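Local coordinates for protein Lysine/ornithine decarboxylase (Selenomonas ruminantium, PDB 5GJO) that decarboxylates L-lysine and L-ornithine with similar efficiency, giving cadaverine and putrescine with the help of pyridoxal 5'-phosphate, at residues 179-184 and 188-193; 35-40 and 235-240; 316-321 and 327-332; 295-298 and 303-306. The protein carries 2 engineered substitutions. All coordinates share one frame; numbering follows the deposited sequence.

Contact 1: residues 179-184 and 188-193; sequences FHVGSQ and TAAYEE. With PLP (pyridoxal-5'-phosphate), chain H; SO4 (sulfate ion), chain C.
V181 and A190 mark the closest approach of the backbones, their CA atoms 6.4 Å apart, where the loop leaving strand 173-178 runs past the first turn of helix 189-207. V181 fills the gap with its two methyls, a branched shape that serves two neighbours at once. CG1 lies 4.0 Å from the CB of A190, whose smallness lets the loop come near. CG2 sits over one face of the Y191 ring, 3.9 Å from its centroid, in a CH-pi contact offset toward the rim, closest to CZ. Y191 OH hydrogen-bonds G219 O, in a residue of the cofactor pocket. This is a strand-loop-helix unit of the TIM barrel that binds pyridoxal phosphate in this decarboxylase family, with the loop facing the cofactor. H180 NE2 donates to O4P of PLP at 3.1 Å with a fairly straight N-H (162°), while its other ring nitrogen, ND1, accepts from G182 N and so fixes the ring's rotation. G182 has phi 118° and psi 159°, a backbone that would press any CB against the carbonyl O of V181. With OG swung away from its own N, S183 donates to PLP O2P at 2.6 Å and also bonds R259. Near the beginning of the helix, A189 N points almost straight at O1, 2.9 Å away, of a sulfate probably from the crystallisation liquor.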
loop_
_atom_site.group_PDB
_atom_site.type_symbol
_atom_site.label_atom_id
_atom_site.label_comp_id
_atom_site.label_asym_id
_atom_site.label_seq_id
_atom_site.Cartn_x
_atom_site.Cartn_y
_atom_site.Cartn_z
ATOM N N PHE A 179 -7.654 14.676 -22.038
ATOM C CA PHE A 179 -7.498 13.262 -22.226
ATOM C C PHE A 179 -6.202 12.809 -21.498
ATOM O O PHE A 179 -5.322 13.650 -21.157
ATOM C CB PHE A 179 -7.488 12.803 -23.680
ATOM C CG PHE A 179 -6.424 13.425 -24.524
ATOM C CD1 PHE A 179 -5.139 12.938 -24.528
ATOM C CD2 PHE A 179 -6.685 14.483 -25.303
ATOM C CE1 PHE A 179 -4.150 13.476 -25.303
ATOM C CE2 PHE A 179 -5.711 15.063 -26.085
ATOM C CZ PHE A 179 -4.428 14.548 -26.116
ATOM N N HIS A 180 -6.182 11.504 -21.194
ATOM C CA HIS A 180 -4.913 10.899 -20.672
ATOM C C HIS A 180 -4.786 9.595 -21.459
ATOM O O HIS A 180 -5.709 8.762 -21.448
ATOM C CB HIS A 180 -4.957 10.688 -19.204
ATOM C CG HIS A 180 -3.613 10.492 -18.588
ATOM N ND1 HIS A 180 -2.721 9.587 -19.099
ATOM C CD2 HIS A 180 -3.009 11.061 -17.521
ATOM C CE1 HIS A 180 -1.628 9.550 -18.341
ATOM N NE2 HIS A 180 -1.768 10.440 -17.380
ATOM N N VAL A 181 -3.667 9.456 -22.114
ATOM C CA VAL A 181 -3.451 8.284 -22.978
ATOM C C VAL A 181 -3.185 6.975 -22.192
ATOM O O VAL A 181 -3.260 5.851 -22.747
ATOM C CB VAL A 181 -2.353 8.492 -24.025
ATOM C CG1 VAL A 181 -2.640 9.628 -24.973
ATOM C CG2 VAL A 181 -0.974 8.590 -23.424
ATOM N N GLY A 182 -2.877 7.154 -20.917
ATOM C CA GLY A 182 -2.493 6.078 -20.024
ATOM C C GLY A 182 -1.074 6.266 -19.498
ATOM O O GLY A 182 -0.325 7.011 -20.054
ATOM N N SER A 183 -0.763 5.616 -18.384
ATOM C CA SER A 183 0.543 5.781 -17.756
ATOM C C SER A 183 1.635 4.906 -18.363
ATOM O O SER A 183 1.383 3.810 -18.792
ATOM C CB SER A 183 0.489 5.617 -16.240
ATOM O OG SER A 183 1.600 6.214 -15.626
ATOM N N GLN A 184 2.854 5.429 -18.366
ATOM C CA GLN A 184 3.968 4.761 -18.986
ATOM C C GLN A 184 3.626 4.408 -20.419
ATOM O O GLN A 184 3.546 3.271 -20.760
ATOM C CB GLN A 184 4.436 3.535 -18.201
ATOM C CG GLN A 184 5.687 2.894 -18.773
ATOM C CD GLN A 184 6.971 3.642 -18.427
ATOM O OE1 GLN A 184 6.941 4.721 -17.893
ATOM N NE2 GLN A 184 8.104 3.040 -18.762
ATOM N N THR A 188 3.854 7.301 -29.039
ATOM C CA THR A 188 3.690 8.705 -29.461
ATOM C C THR A 188 2.391 8.915 -30.250
ATOM O O THR A 188 1.636 9.930 -30.056
ATOM C CB THR A 188 4.891 9.136 -30.244
ATOM O OG1 THR A 188 6.045 9.075 -29.399
ATOM C CG2 THR A 188 4.750 10.526 -30.780
ATOM N N ALA A 189 2.069 7.940 -31.091
ATOM C CA ALA A 189 0.844 7.997 -31.916
ATOM C C ALA A 189 -0.442 8.181 -31.137
ATOM O O ALA A 189 -1.411 8.818 -31.635
ATOM C CB ALA A 189 0.702 6.737 -32.779
ATOM N N ALA A 190 -0.498 7.633 -29.940
ATOM C CA ALA A 190 -1.691 7.781 -29.138
ATOM C C ALA A 190 -1.953 9.259 -28.863
ATOM O O ALA A 190 -3.067 9.687 -28.890
ATOM C CB ALA A 190 -1.560 7.019 -27.838
ATOM N N TYR A 191 -0.902 10.019 -28.571
ATOM C CA TYR A 191 -1.063 11.444 -28.385
ATOM C C TYR A 191 -1.508 12.121 -29.684
ATOM O O TYR A 191 -2.372 12.945 -29.685
ATOM C CB TYR A 191 0.240 12.076 -27.911
ATOM C CG TYR A 191 0.705 11.636 -26.546
ATOM C CD1 TYR A 191 0.321 12.318 -25.406
ATOM C CD2 TYR A 191 1.570 10.575 -26.397
ATOM C CE1 TYR A 191 0.754 11.938 -24.154
ATOM C CE2 TYR A 191 2.017 10.189 -25.156
ATOM C CZ TYR A 191 1.602 10.877 -24.022
ATOM O OH TYR A 191 2.033 10.505 -22.777
ATOM N N GLU A 192 -0.898 11.737 -30.789
ATOM C CA GLU A 192 -1.214 12.348 -32.071
ATOM C C GLU A 192 -2.659 12.111 -32.487
ATOM O O GLU A 192 -3.312 12.995 -32.978
ATOM C CB GLU A 192 -0.262 11.837 -33.145
ATOM C CG GLU A 192 1.158 12.304 -32.935
ATOM C CD GLU A 192 2.163 11.675 -33.877
ATOM O OE1 GLU A 192 3.085 12.369 -34.277
ATOM O OE2 GLU A 192 2.045 10.493 -34.196
ATOM N N GLU A 193 -3.123 10.898 -32.280
ATOM C CA GLU A 193 -4.508 10.513 -32.542
ATOM C C GLU A 193 -5.539 11.263 -31.668
ATOM O O GLU A 193 -6.524 11.746 -32.157
ATOM C CB GLU A 193 -4.684 8.997 -32.389
ATOM C CG GLU A 193 -6.131 8.532 -32.322
ATOM C CD GLU A 193 -6.320 7.015 -32.293
ATOM O OE1 GLU A 193 -5.528 6.309 -32.918
ATOM O OE2 GLU A 193 -7.279 6.551 -31.674
HETATM N N1 PLP H . -2.972 13.575 -14.595
HETATM C C2 PLP H . -3.995 12.724 -14.340
HETATM C C2A PLP H . -5.415 13.225 -14.376
HETATM C C3 PLP H . -3.721 11.300 -14.026
HETATM O O3 PLP H . -4.733 10.425 -13.767
HETATM C C4 PLP H . -2.306 10.864 -14.005
HETATM C C4A PLP H . -1.933 9.465 -13.702
HETATM O O4A PLP H . -2.690 8.757 -13.059
HETATM C C5 PLP H . -1.280 11.893 -14.301
HETATM C C6 PLP H . -1.681 13.197 -14.581
HETATM C C5A PLP H . 0.186 11.529 -14.300
HETATM O O4P PLP H . 0.396 10.400 -15.145
HETATM P P PLP H . 1.888 9.928 -15.522
HETATM O O1P PLP H . 2.462 11.102 -16.278
HETATM O O2P PLP H . 1.678 8.690 -16.361
HETATM O O3P PLP H . 2.538 9.671 -14.182
HETATM S S SO4 C . 3.616 4.289 -31.768
HETATM O O1 SO4 C . 3.951 5.714 -31.464
HETATM O O2 SO4 C . 3.699 4.057 -33.203
HETATM O O3 SO4 C . 4.725 3.555 -31.091
HETATM O O4 SO4 C . 2.309 3.849 -31.212
#

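Contact 2: residues 35-40 and 235-240; sequences YQFMRR and AMMEAI
F37 and M38 both carry CG anti to the backbone N (chi1 -179° in each), which lets the ends of both side chains come up to M237. On the other helix M237 keeps CG beside its own N (chi1 -70°) and runs on extended, so that its sulfur and methyl group reach the gap between the helices. There the thioether divides its contacts. SD lies at the edge of the F37 ring, 3.9 Å from CE1 and near the ring plane, a Met-aromatic contact with the sulfur 5.0 Å from the ring centroid. CE turns to the end of M38, whose chain bends at its last torsion, and the two methyls meet at 3.7 Å, the side chains crossing at about a right angle. Methionine suits both places: it is long, unbranched and flexible, and can span segments whose axes approach to 10.1 Å. The flat F37 ring offers its hydrogen-bearing edge to the polarisable sulfur. Beside this buried apolar patch, at the exposed margin, E238 brings its carboxylate to the end of helix 28-41, where OE2 accepts a hydrogen bond from H41 ND1. The two segments run in the same general direction but are inclined at 41°, as neighbouring outer helices of a TIM barrel. Y260 of helix 259-263 touches F37, M38 and M237 alike; M38 also reaches V47 of strand 45-50, while A239 and I240 pack against helix 189-207.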
loop_
_atom_site.group_PDB
_atom_site.type_symbol
_atom_site.label_atom_id
_atom_site.label_comp_id
_atom_site.label_asym_id
_atom_site.label_seq_id
_atom_site.Cartn_x
_atom_site.Cartn_y
_atom_site.Cartn_z
ATOM N N TYR A 35 12.007 19.417 -15.725
ATOM C CA TYR A 35 11.036 20.434 -16.031
ATOM C C TYR A 35 11.528 21.228 -17.233
ATOM O O TYR A 35 10.796 21.481 -18.181
ATOM C CB TYR A 35 10.829 21.351 -14.796
ATOM C CG TYR A 35 9.741 22.348 -14.982
ATOM C CD1 TYR A 35 8.404 22.022 -14.706
ATOM C CD2 TYR A 35 10.019 23.589 -15.520
ATOM C CE1 TYR A 35 7.406 22.950 -14.869
ATOM C CE2 TYR A 35 9.022 24.535 -15.706
ATOM C CZ TYR A 35 7.714 24.216 -15.393
ATOM O OH TYR A 35 6.666 25.118 -15.547
ATOM N N GLN A 36 12.764 21.660 -17.206
ATOM C CA GLN A 36 13.282 22.456 -18.330
ATOM C C GLN A 36 13.341 21.707 -19.638
ATOM O O GLN A 36 13.100 22.308 -20.673
ATOM C CB GLN A 36 14.649 23.066 -18.019
ATOM C CG GLN A 36 14.541 24.109 -16.889
ATOM C CD GLN A 36 13.478 25.268 -17.065
ATOM O OE1 GLN A 36 13.001 25.615 -18.180
ATOM N NE2 GLN A 36 13.090 25.848 -15.935
ATOM N N PHE A 37 13.685 20.433 -19.617
ATOM C CA PHE A 37 13.680 19.627 -20.807
ATOM C C PHE A 37 12.260 19.607 -21.424
ATOM O O PHE A 37 12.119 19.687 -22.624
ATOM C CB PHE A 37 14.115 18.213 -20.447
ATOM C CG PHE A 37 14.183 17.232 -21.580
ATOM C CD1 PHE A 37 13.082 16.501 -21.921
ATOM C CD2 PHE A 37 15.395 16.963 -22.216
ATOM C CE1 PHE A 37 13.144 15.539 -22.924
ATOM C CE2 PHE A 37 15.478 15.968 -23.191
ATOM C CZ PHE A 37 14.340 15.257 -23.542
ATOM N N MET A 38 11.248 19.452 -20.600
ATOM C CA MET A 38 9.844 19.441 -21.103
ATOM C C MET A 38 9.474 20.812 -21.685
ATOM O O MET A 38 8.834 20.904 -22.706
ATOM C CB MET A 38 8.827 19.025 -20.024
ATOM C CG MET A 38 7.432 18.993 -20.553
ATOM S SD MET A 38 6.342 18.089 -19.396
ATOM C CE MET A 38 6.779 16.471 -19.928
ATOM N N ARG A 39 9.870 21.884 -21.031
ATOM C CA ARG A 39 9.685 23.252 -21.569
ATOM C C ARG A 39 10.377 23.459 -22.904
ATOM O O ARG A 39 9.811 24.142 -23.768
ATOM C CB ARG A 39 10.096 24.326 -20.520
ATOM C CG ARG A 39 9.292 24.402 -19.236
ATOM C CD ARG A 39 7.762 24.474 -19.444
ATOM N NE ARG A 39 7.425 25.744 -20.084
ATOM C CZ ARG A 39 6.674 25.926 -21.170
ATOM N NH1 ARG A 39 6.481 27.194 -21.573
ATOM N NH2 ARG A 39 6.063 24.936 -21.811
ATOM N N ARG A 40 11.579 22.934 -23.044
ATOM C CA ARG A 40 12.337 22.964 -24.278
ATOM C C ARG A 40 11.765 22.151 -25.445
ATOM O O ARG A 40 11.727 22.626 -26.546
ATOM C CB ARG A 40 13.758 22.528 -23.978
ATOM C CG ARG A 40 14.752 22.570 -25.100
ATOM C CD ARG A 40 16.073 21.955 -24.634
ATOM N NE ARG A 40 16.460 22.470 -23.329
ATOM C CZ ARG A 40 16.783 21.764 -22.243
ATOM N NH1 ARG A 40 17.106 22.415 -21.156
ATOM N NH2 ARG A 40 16.818 20.455 -22.226
ATOM N N ALA A 235 12.282 13.018 -28.910
ATOM C CA ALA A 235 11.525 12.834 -30.165
ATOM C C ALA A 235 10.055 12.701 -29.861
ATOM O O ALA A 235 9.208 13.304 -30.601
ATOM C CB ALA A 235 11.973 11.651 -30.959
ATOM N N MET A 236 9.726 11.938 -28.814
ATOM C CA MET A 236 8.301 11.893 -28.378
ATOM C C MET A 236 7.731 13.269 -28.119
ATOM O O MET A 236 6.634 13.651 -28.670
ATOM C CB MET A 236 8.115 11.012 -27.152
ATOM C CG MET A 236 6.699 11.038 -26.582
ATOM S SD MET A 236 6.591 9.979 -25.103
ATOM C CE MET A 236 6.013 8.405 -25.755
ATOM N N MET A 237 8.410 14.061 -27.280
ATOM C CA MET A 237 7.875 15.309 -26.938
ATOM C C MET A 237 7.811 16.272 -28.175
ATOM O O MET A 237 6.790 16.994 -28.335
ATOM C CB MET A 237 8.701 15.965 -25.836
ATOM C CG MET A 237 8.513 15.197 -24.512
ATOM S SD MET A 237 9.324 16.065 -23.174
ATOM C CE MET A 237 9.256 14.675 -22.008
ATOM N N GLU A 238 8.827 16.258 -29.016
ATOM C CA GLU A 238 8.841 17.129 -30.173
ATOM C C GLU A 238 7.682 16.799 -31.117
ATOM O O GLU A 238 7.105 17.675 -31.691
ATOM C CB GLU A 238 10.161 17.040 -30.928
ATOM C CG GLU A 238 11.374 17.519 -30.162
ATOM C CD GLU A 238 11.624 19.006 -30.296
ATOM O OE1 GLU A 238 10.925 19.653 -31.092
ATOM O OE2 GLU A 238 12.504 19.526 -29.590
ATOM N N ALA A 239 7.395 15.516 -31.284
ATOM C CA ALA A 239 6.298 15.031 -32.176
ATOM C C ALA A 239 4.958 15.441 -31.606
ATOM O O ALA A 239 4.076 15.901 -32.367
ATOM C CB ALA A 239 6.358 13.541 -32.345
ATOM N N ILE A 240 4.796 15.373 -30.305
ATOM C CA ILE A 240 3.560 15.891 -29.669
ATOM C C ILE A 240 3.454 17.405 -29.921
ATOM O O ILE A 240 2.383 17.956 -30.319
ATOM C CB ILE A 240 3.496 15.496 -28.230
ATOM C CG1 ILE A 240 3.390 13.987 -28.045
ATOM C CG2 ILE A 240 2.344 16.122 -27.492
ATOM C CD1 ILE A 240 3.715 13.498 -26.647
#

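Contact 3: residues 316-321 and 327-332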
loop_
_atom_site.group_PDB
_atom_site.type_symbol
_atom_site.label_atom_id
_atom_site.label_comp_id
_atom_site.label_asym_id
_atom_site.label_seq_id
_atom_site.Cartn_x
_atom_site.Cartn_y
_atom_site.Cartn_z
ATOM N N PRO A 316 23.064 -16.168 -9.207
ATOM C CA PRO A 316 21.661 -15.833 -9.063
ATOM C C PRO A 316 21.249 -15.829 -7.641
ATOM O O PRO A 316 21.545 -16.812 -6.866
ATOM C CB PRO A 316 20.916 -16.948 -9.899
ATOM C CG PRO A 316 21.940 -17.290 -10.934
ATOM C CD PRO A 316 23.244 -17.277 -10.194
ATOM N N SER A 317 20.561 -14.725 -7.264
ATOM C CA SER A 317 20.195 -14.443 -5.864
ATOM C C SER A 317 18.772 -13.919 -5.741
ATOM O O SER A 317 18.245 -13.319 -6.657
ATOM C CB SER A 317 21.167 -13.475 -5.249
ATOM O OG SER A 317 22.557 -13.860 -5.450
ATOM N N THR A 318 18.161 -14.144 -4.563
ATOM C CA THR A 318 16.863 -13.618 -4.262
ATOM C C THR A 318 16.955 -12.483 -3.225
ATOM O O THR A 318 17.755 -12.598 -2.305
ATOM C CB THR A 318 15.975 -14.744 -3.803
ATOM O OG1 THR A 318 15.686 -15.635 -4.911
ATOM C CG2 THR A 318 14.620 -14.274 -3.255
ATOM N N PHE A 319 16.122 -11.444 -3.378
ATOM C CA PHE A 319 16.074 -10.323 -2.450
ATOM C C PHE A 319 14.674 -10.262 -1.937
ATOM O O PHE A 319 13.719 -10.258 -2.757
ATOM C CB PHE A 319 16.425 -9.009 -3.176
ATOM C CG PHE A 319 17.883 -8.894 -3.523
ATOM C CD1 PHE A 319 18.386 -9.510 -4.639
ATOM C CD2 PHE A 319 18.744 -8.192 -2.706
ATOM C CE1 PHE A 319 19.724 -9.373 -4.937
ATOM C CE2 PHE A 319 20.083 -8.044 -3.017
ATOM C CZ PHE A 319 20.570 -8.724 -4.118
ATOM N N GLY A 320 14.534 -10.140 -0.619
ATOM C CA GLY A 320 13.200 -9.992 -0.001
ATOM C C GLY A 320 13.247 -8.770 0.887
ATOM O O GLY A 320 14.322 -8.279 1.256
ATOM N N GLY A 321 12.045 -8.323 1.218
ATOM C CA GLY A 321 11.880 -7.208 2.122
ATOM C C GLY A 321 11.810 -7.661 3.571
ATOM O O GLY A 321 11.935 -8.830 3.888
ATOM N N ILE A 327 4.676 -12.676 0.531
ATOM C CA ILE A 327 4.617 -11.907 -0.679
ATOM C C ILE A 327 5.784 -10.915 -0.822
ATOM O O ILE A 327 5.982 -10.370 -1.859
ATOM C CB ILE A 327 3.269 -11.194 -0.827
ATOM C CG1 ILE A 327 2.939 -10.985 -2.290
ATOM C CG2 ILE A 327 3.235 -9.890 -0.062
ATOM C CD1 ILE A 327 1.519 -10.550 -2.499
ATOM N N ASP A 328 6.504 -10.661 0.259
ATOM C CA ASP A 328 7.525 -9.625 0.257
ATOM C C ASP A 328 8.839 -10.135 -0.357
ATOM O O ASP A 328 9.884 -10.130 0.259
ATOM C CB ASP A 328 7.721 -9.132 1.704
ATOM C CG ASP A 328 8.414 -7.783 1.794
ATOM O OD1 ASP A 328 8.922 -7.288 0.790
ATOM O OD2 ASP A 328 8.456 -7.242 2.894
ATOM N N VAL A 329 8.759 -10.549 -1.607
ATOM C CA VAL A 329 9.932 -10.980 -2.350
ATOM C C VAL A 329 10.076 -10.041 -3.534
ATOM O O VAL A 329 9.138 -9.864 -4.285
ATOM C CB VAL A 329 9.806 -12.431 -2.862
ATOM C CG1 VAL A 329 11.053 -12.840 -3.614
ATOM C CG2 VAL A 329 9.543 -13.392 -1.717
ATOM N N LEU A 330 11.256 -9.455 -3.682
ATOM C CA LEU A 330 11.414 -8.320 -4.581
ATOM C C LEU A 330 12.053 -8.776 -5.928
ATOM O O LEU A 330 11.645 -8.297 -7.004
ATOM C CB LEU A 330 12.348 -7.354 -3.911
ATOM C CG LEU A 330 11.930 -6.944 -2.495
ATOM C CD1 LEU A 330 12.922 -6.009 -1.862
ATOM C CD2 LEU A 330 10.541 -6.344 -2.553
ATOM N N TYR A 331 13.103 -9.573 -5.840
ATOM C CA TYR A 331 13.827 -10.085 -7.037
ATOM C C TYR A 331 14.171 -11.543 -6.797
ATOM O O TYR A 331 14.548 -11.909 -5.683
ATOM C CB TYR A 331 15.088 -9.320 -7.290
ATOM C CG TYR A 331 14.983 -7.858 -7.480
ATOM C CD1 TYR A 331 14.964 -6.995 -6.358
ATOM C CD2 TYR A 331 14.898 -7.288 -8.735
ATOM C CE1 TYR A 331 14.909 -5.614 -6.497
ATOM C CE2 TYR A 331 14.820 -5.887 -8.883
ATOM C CZ TYR A 331 14.769 -5.073 -7.737
ATOM O OH TYR A 331 14.698 -3.717 -7.794
ATOM N N ARG A 332 14.105 -12.332 -7.892
ATOM C CA ARG A 332 14.544 -13.747 -7.903
ATOM C C ARG A 332 15.513 -13.956 -9.073
ATOM O O ARG A 332 15.446 -13.243 -10.103
ATOM C CB ARG A 332 13.324 -14.655 -8.068
ATOM C CG ARG A 332 12.377 -14.616 -6.885
ATOM C CD ARG A 332 11.186 -15.526 -7.166
ATOM N NE ARG A 332 10.319 -15.734 -5.963
ATOM C CZ ARG A 332 9.206 -15.030 -5.752
ATOM N NH1 ARG A 332 8.816 -14.039 -6.597
ATOM N NH2 ARG A 332 8.467 -15.257 -4.680
#
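F319 stands opposite both L330 and Y331 in the hairpin made by strands 315-320 and 329-336, and this two-against-one register is a classic beta bulge. Its carbonyl oxygen takes two N-H groups: L330 N at 2.8 Å, and Y331 N at 3.2 Å, the latter in the carbonyl plane on a lone pair. The helix-like turn of the backbone at L330 (phi -101°, psi -46°) makes room for the extra residue. F319 N returns a bond to Y331 O at 2.8 Å, and F319 CB meets the edge of the Y331 ring on the face these two aromatics share. Packing is also close at the glycines. The bare CA of G320 lets D328 O come within 3.3 Å, and that of G321, where a CB would run into OD1, admits the D328 carboxylate. D328, the centre of an inverse gamma turn, accepts G321 N at 3.0 Å on its carbonyl, while its carboxylate bonds S323 OG and I290 N. G321 O accepts a hydrogen bond from K152 NZ of the second subunit. The other side is looser and nearer solvent: T318 CG2 and V329 CG1 touch at 3.9 Å, and T318 OG1, bonded to Q281, only skirts the aliphatic part of exposed R332. That arginine's extended chain runs back alongside its own strand, bringing V329 CG1 3.5 Å above the centre of the guanidinium plane.

Contact 4: residues 295-298 and 303-306; sequences SGIM and CYPL. Engineered in segment 303-306: C303 (natural residue Thr).
The ring of Y304 meets helix 296-299 with its edge: G296 CA and I297 N both lie near the ring plane, and nothing of segment 295-298 sits over either face. Outside the two segments, the indole of W302 meets this ring with the planes turned about 40° from one another. The phenol oxygen comes nearest, with OH 3.2 Å from G296 CA. A CB on G296 would fall almost on top of that oxygen, so the bare CA of glycine is what lets a tyrosine reach so far into the first turn of the helix. Beside it, CE2 lies 4.1 Å from I297 N. The I297 side chain adds a lighter touch, its CG1 4.4 Å from the same CE2, an apolar branch that suits the carbon edge of the ring. With CG of Y304 beside the backbone N (chi1 -62°), the ring is placed so that its OH and CE2 edge meets G296 and I297. The backbones come closest at I297 and C303, with CA atoms 6.3 Å apart. C303 is an engineered residue, threonine in the natural protein, and its side chain leads away from the helix into a disulfide with C226. S295 and M298 touch Y299 and M298 of the second subunit, which places the helix at the dimer interface. The short helix and the loop after it lead into strand 306-307 of the mixed beta sheet that accompanies the barrel in this family, here tied by the disulfide to C226 in the pyridoxal-binding barrel region.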
loop_
_atom_site.group_PDB
_atom_site.type_symbol
_atom_site.label_atom_id
_atom_site.label_comp_id
_atom_site.label_asym_id
_atom_site.label_seq_id
_atom_site.Cartn_x
_atom_site.Cartn_y
_atom_site.Cartn_z
ATOM N N SER A 295 6.365 -1.067 -3.318
ATOM C CA SER A 295 4.935 -1.269 -3.604
ATOM C C SER A 295 4.540 -1.079 -5.041
ATOM O O SER A 295 3.572 -1.710 -5.491
ATOM C CB SER A 295 4.070 -0.301 -2.723
ATOM O OG SER A 295 4.501 1.073 -2.939
ATOM N N GLY A 296 5.328 -0.317 -5.831
ATOM C CA GLY A 296 5.143 -0.226 -7.260
ATOM C C GLY A 296 5.221 -1.571 -8.011
ATOM O O GLY A 296 4.640 -1.714 -9.074
ATOM N N ILE A 297 5.908 -2.556 -7.432
ATOM C CA ILE A 297 5.863 -3.919 -7.976
ATOM C C ILE A 297 4.442 -4.350 -8.101
ATOM O O ILE A 297 4.057 -5.019 -9.091
ATOM C CB ILE A 297 6.690 -4.911 -7.104
ATOM C CG1 ILE A 297 8.165 -4.549 -7.236
ATOM C CG2 ILE A 297 6.459 -6.324 -7.560
ATOM C CD1 ILE A 297 9.046 -5.398 -6.329
ATOM N N MET A 298 3.668 -4.069 -7.070
ATOM C CA MET A 298 2.289 -4.546 -6.952
ATOM C C MET A 298 1.299 -3.648 -7.673
ATOM O O MET A 298 0.468 -4.094 -8.490
ATOM C CB MET A 298 1.933 -4.613 -5.464
ATOM C CG MET A 298 2.736 -5.644 -4.712
ATOM S SD MET A 298 2.384 -7.317 -5.363
ATOM C CE MET A 298 0.495 -7.075 -5.370
ATOM N N CYS A 303 9.377 -2.914 -12.389
ATOM C CA CYS A 303 10.634 -3.626 -12.024
ATOM C C CYS A 303 11.682 -2.569 -11.899
ATOM O O CYS A 303 11.930 -1.898 -12.904
ATOM C CB CYS A 303 10.978 -4.548 -13.205
ATOM S SG CYS A 303 12.604 -5.395 -13.075
ATOM N N TYR A 304 12.217 -2.296 -10.697
ATOM C CA TYR A 304 13.144 -1.207 -10.467
ATOM C C TYR A 304 14.591 -1.653 -10.684
ATOM O O TYR A 304 14.925 -2.791 -10.381
ATOM C CB TYR A 304 13.025 -0.641 -9.016
ATOM C CG TYR A 304 11.642 -0.090 -8.807
ATOM C CD1 TYR A 304 11.336 1.220 -9.143
ATOM C CD2 TYR A 304 10.662 -0.884 -8.285
ATOM C CE1 TYR A 304 10.002 1.702 -8.991
ATOM C CE2 TYR A 304 9.348 -0.414 -8.130
ATOM C CZ TYR A 304 9.021 0.836 -8.531
ATOM O OH TYR A 304 7.695 1.262 -8.392
ATOM N N PRO A 305 15.475 -0.777 -11.167
ATOM C CA PRO A 305 16.874 -1.150 -11.346
ATOM C C PRO A 305 17.609 -1.224 -10.000
ATOM O O PRO A 305 17.844 -0.198 -9.407
ATOM C CB PRO A 305 17.483 -0.002 -12.181
ATOM C CG PRO A 305 16.362 0.831 -12.511
ATOM C CD PRO A 305 15.194 0.570 -11.700
ATOM N N LEU A 306 18.056 -2.411 -9.640
ATOM C CA LEU A 306 18.829 -2.685 -8.456
ATOM C C LEU A 306 20.295 -2.711 -8.765
ATOM O O LEU A 306 20.701 -3.383 -9.707
ATOM C CB LEU A 306 18.332 -4.027 -7.842
ATOM C CG LEU A 306 19.149 -4.526 -6.658
ATOM C CD1 LEU A 306 19.041 -3.595 -5.429
ATOM C CD2 LEU A 306 18.614 -5.863 -6.305
#

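In the fold
The four contacts fall into two pairs. Contacts 1 and 2 belong to the pyridoxal-binding barrel, their centres 14 Å apart, and meet where T188 OG1 packs 3.5 Å from M236 CG; contact 1 is nested in the long loop closed by contact 2. Contacts 3 and 4 lie 11 Å apart, joined by a probable hydrogen bond of 2.8 Å between Y331 OH and Y304 O, and both touch the second subunit. Contact 1 holds the cofactor directly, whereas M38 of contact 2 stays about 8 Å from it. In contact 3, the D328 side chain is about 8 Å from that of C324, probably the proton donor shared across the dimer.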